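Local coordinates for hypothetical protein AGR_pAT_315 (Agrobacterium tumefaciens str. C58, PDB 1VQY) that is of unknown function but belongs to the NIPSNAP family, whose members share the dimeric alpha-beta barrel fold, at residues B[39-42]-B[43-47]; B[67-71]-B[72-76]. All coordinates share one frame; numbering follows the deposited sequence.

Overall arrangement
Interaction 1 comes first along the chain, closing helix 27-46; interaction 2 follows where strand 62-69 hands over to helix 72-84. Their centres lie about 13 Å apart, and the two pack directly against each other. Gln42 CD rests 3.6 Å from Trp67 CZ2, and Leu46 CB stands 3.8 Å from Trp67 CE3. The end of the first helix thus lies on strand 62-69 of the four-stranded antiparallel sheet, while helix 72-84 packs beside it, a helix-on-sheet layer consistent with the dimeric alpha-beta barrel clan. Interaction 1 is partly buried and packs within its own chain, whereas Ser71, Leu72, Asp73 and Arg75 of interaction 2 also meet other subunits.

Interaction 1: B[39-42]-B[43-47]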
# COMPACT_ATOMS: atom_id res chain seq x y z
N ILE B 39 -9.37 -19.32 -21.73
CA ILE B 39 -10.70 -19.37 -21.14
C ILE B 39 -11.48 -20.62 -21.63
O ILE B 39 -12.33 -21.16 -20.89
CB ILE B 39 -11.47 -18.03 -21.39
CG1 ILE B 39 -12.32 -17.65 -20.17
CG2 ILE B 39 -12.32 -18.07 -22.70
CD1 ILE B 39 -11.59 -17.59 -18.86
N ALA B 40 -11.16 -21.10 -22.83
CA ALA B 40 -11.75 -22.33 -23.36
C ALA B 40 -11.28 -23.60 -22.60
O ALA B 40 -12.01 -24.60 -22.55
CB ALA B 40 -11.46 -22.47 -24.87
N ILE B 41 -10.08 -23.54 -22.03
CA ILE B 41 -9.57 -24.60 -21.16
C ILE B 41 -10.05 -24.43 -19.74
O ILE B 41 -10.62 -25.32 -19.14
CB ILE B 41 -8.03 -24.57 -21.11
CG1 ILE B 41 -7.45 -24.75 -22.52
CG2 ILE B 41 -7.50 -25.67 -20.16
CD1 ILE B 41 -6.01 -24.34 -22.65
N GLN B 42 -9.80 -23.23 -19.21
CA GLN B 42 -10.05 -22.85 -17.83
C GLN B 42 -11.51 -23.02 -17.38
O GLN B 42 -11.78 -23.66 -16.36
CB GLN B 42 -9.58 -21.38 -17.65
CG GLN B 42 -9.30 -20.94 -16.23
CD GLN B 42 -8.61 -19.57 -16.16
OE1 GLN B 42 -8.84 -18.69 -16.99
NE2 GLN B 42 -7.75 -19.40 -15.15
N ALA B 43 -12.46 -22.45 -18.13
CA ALA B 43 -13.85 -22.29 -17.63
C ALA B 43 -14.61 -23.61 -17.42
O ALA B 43 -15.21 -23.80 -16.36
CB ALA B 43 -14.66 -21.33 -18.52
N PRO B 44 -14.58 -24.52 -18.41
CA PRO B 44 -15.23 -25.81 -18.25
C PRO B 44 -14.81 -26.57 -17.00
O PRO B 44 -15.63 -27.32 -16.42
CB PRO B 44 -14.80 -26.57 -19.50
CG PRO B 44 -14.56 -25.51 -20.51
CD PRO B 44 -13.96 -24.39 -19.75
N ILE B 45 -13.54 -26.39 -16.60
CA ILE B 45 -12.92 -27.12 -15.50
C ILE B 45 -13.26 -26.47 -14.18
O ILE B 45 -13.74 -27.12 -13.26
CB ILE B 45 -11.37 -27.18 -15.66
CG1 ILE B 45 -11.01 -28.03 -16.88
CG2 ILE B 45 -10.72 -27.77 -14.43
CD1 ILE B 45 -9.51 -28.18 -17.13
N LEU B 46 -13.01 -25.17 -14.08
CA LEU B 46 -13.33 -24.43 -12.85
C LEU B 46 -14.86 -24.27 -12.70
O LEU B 46 -15.37 -24.19 -11.59
CB LEU B 46 -12.59 -23.09 -12.83
CG LEU B 46 -11.07 -23.21 -13.04
CD1 LEU B 46 -10.45 -21.81 -12.91
CD2 LEU B 46 -10.41 -24.18 -12.09
N GLY B 47 -15.58 -24.21 -13.82
CA GLY B 47 -17.01 -24.50 -13.82
C GLY B 47 -18.00 -23.36 -13.69
O GLY B 47 -19.17 -23.52 -14.09
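Leu46 N donates to Gln42 O over 3.0 Å, the N-H...O angle being 178°, and Ala43 N also donates to Ile39 O, at 3.0 Å. These are i to i+4 bonds of the last turns of helix 27-46. Between them the chain kinks at Pro44, whose ring nitrogen has no hydrogen to give to the turn before; the ring carbons pack there, CG 3.4 Å from Ala40 O. Gln42 O also receives a weak second bond from Ile45 N, at 3.3 Å, so one carbonyl serves two amides near the helix end. Gly47 then leaves the helix with positive phi.

Outside the backbone, the side chains of Gln42 and Leu46 meet on the face turned to the sheet. Gln42 runs out extended, with CG trans to its own nitrogen (chi1 -160°), and its aliphatic part lies across the Leu46 branch while both side chains touch Leu82 of helix 72-84. Ile41 and Ile45 make a looser pair, CG2 to CD1 at 4.4 Å, and both touch Asp85. The closest approach between two side chains of the turn is a methyl on a methylene: Leu46 CD1 against Gln42 CG, 3.6 Å.

Interaction 2: B[67-71]-B[72-76]; sequences WGYAS and LDDRA
The first methylenes of Arg75 lie over one face of the Tyr69 ring, and the side chain can be followed outward from the backbone at this strand-to-helix turn, where Ser71 is the N-cap of helix 72-84. Arg75 CB sits 3.7 Å from Tyr69 CG. With chi1 at -177°, CG continues trans to the arginine nitrogen and reaches over the ring face, 3.5 Å from the centroid and 18° off the normal: a CH-pi contact. CD follows over the CD2-CE2 side, 3.7 Å from Tyr69 CE2. There the chain bends at chi3 and carries the guanidinium off, its plane almost perpendicular to the ring; NH1 pairs with Glu16 of strand 14-22 and NH2 with Asp56 of a third subunit.

Ser71 OG, turned by chi1 70° to lie between its own N and carbonyl carbon, caps the helix by accepting from Asp74 N at 3.0 Å; separately, Ser71 O takes the first-turn bond from Arg75 N at 3.0 Å. Asp74 OD2 comes to the edge of the tyrosine ring, 4.0 Å from Tyr69 CD1, and is salt-bridged to Arg78. Asp73 N hydrogen-bonds to OD1 of Asp73 of a second subunit. Chemically, the arginine divides its labour: its methylenes cover an aromatic face, while its charge, probably partly balanced by the carboxylates of Glu16 and of Asp56 of the third subunit, ties the strand-helix junction to the sheet and to another subunit.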
# COMPACT_ATOMS: atom_id res chain seq x y z
N TRP B 67 -14.79 -16.03 -10.04
CA TRP B 67 -15.12 -17.44 -10.20
C TRP B 67 -16.00 -17.92 -9.08
O TRP B 67 -15.68 -17.69 -7.91
CB TRP B 67 -13.84 -18.27 -10.20
CG TRP B 67 -12.92 -17.91 -11.34
CD1 TRP B 67 -11.94 -16.98 -11.32
CD2 TRP B 67 -12.93 -18.47 -12.66
NE1 TRP B 67 -11.31 -16.93 -12.55
CE2 TRP B 67 -11.90 -17.83 -13.39
CE3 TRP B 67 -13.70 -19.44 -13.30
CZ2 TRP B 67 -11.60 -18.15 -14.72
CZ3 TRP B 67 -13.43 -19.75 -14.63
CH2 TRP B 67 -12.39 -19.11 -15.33
N GLY B 68 -17.11 -18.59 -9.44
CA GLY B 68 -18.06 -19.13 -8.49
C GLY B 68 -17.69 -20.56 -8.15
O GLY B 68 -17.34 -21.34 -9.05
N TYR B 69 -17.75 -20.90 -6.86
CA TYR B 69 -17.54 -22.27 -6.39
C TYR B 69 -18.54 -22.64 -5.30
O TYR B 69 -19.12 -21.76 -4.64
CB TYR B 69 -16.13 -22.47 -5.84
CG TYR B 69 -15.02 -22.33 -6.84
CD1 TYR B 69 -14.71 -23.36 -7.72
CD2 TYR B 69 -14.25 -21.18 -6.87
CE1 TYR B 69 -13.66 -23.24 -8.63
CE2 TYR B 69 -13.21 -21.05 -7.77
CZ TYR B 69 -12.92 -22.08 -8.65
OH TYR B 69 -11.87 -21.92 -9.55
N ALA B 70 -18.74 -23.94 -5.11
CA ALA B 70 -19.70 -24.42 -4.11
C ALA B 70 -19.11 -24.40 -2.70
O ALA B 70 -19.81 -24.11 -1.72
CB ALA B 70 -20.19 -25.83 -4.47
N SER B 71 -17.82 -24.72 -2.62
CA SER B 71 -17.06 -24.70 -1.37
C SER B 71 -15.59 -24.43 -1.69
O SER B 71 -15.20 -24.40 -2.87
CB SER B 71 -17.20 -26.02 -0.64
OG SER B 71 -16.53 -27.06 -1.34
N LEU B 72 -14.77 -24.25 -0.65
CA LEU B 72 -13.34 -24.03 -0.88
C LEU B 72 -12.59 -25.32 -1.22
O LEU B 72 -11.56 -25.26 -1.89
CB LEU B 72 -12.69 -23.31 0.31
CG LEU B 72 -12.98 -21.79 0.40
CD1 LEU B 72 -12.41 -21.21 1.67
CD2 LEU B 72 -12.44 -21.02 -0.80
N ASP B 73 -13.12 -26.47 -0.77
CA ASP B 73 -12.59 -27.78 -1.19
C ASP B 73 -12.95 -28.11 -2.62
O ASP B 73 -12.14 -28.68 -3.35
CB ASP B 73 -13.09 -28.92 -0.28
CG ASP B 73 -12.41 -28.91 1.08
OD1 ASP B 73 -11.81 -27.86 1.46
OD2 ASP B 73 -12.50 -29.95 1.78
N ASP B 74 -14.17 -27.77 -3.02
CA ASP B 74 -14.54 -27.84 -4.43
C ASP B 74 -13.58 -26.99 -5.25
O ASP B 74 -13.11 -27.43 -6.30
CB ASP B 74 -15.96 -27.35 -4.67
CG ASP B 74 -16.42 -27.58 -6.11
OD1 ASP B 74 -16.39 -28.76 -6.52
OD2 ASP B 74 -16.82 -26.60 -6.80
N ARG B 75 -13.30 -25.77 -4.78
CA ARG B 75 -12.35 -24.91 -5.48
C ARG B 75 -11.00 -25.62 -5.62
O ARG B 75 -10.42 -25.66 -6.71
CB ARG B 75 -12.16 -23.56 -4.78
CG ARG B 75 -11.22 -22.65 -5.58
CD ARG B 75 -10.90 -21.31 -4.92
NE ARG B 75 -9.68 -21.48 -4.15
CZ ARG B 75 -8.47 -21.07 -4.49
NH1 ARG B 75 -8.25 -20.30 -5.54
NH2 ARG B 75 -7.47 -21.38 -3.70
N ALA B 76 -10.52 -26.20 -4.51
CA ALA B 76 -9.21 -26.85 -4.45
C ALA B 76 -9.17 -28.04 -5.39
O ALA B 76 -8.17 -28.26 -6.09
CB ALA B 76 -8.91 -27.29 -3.02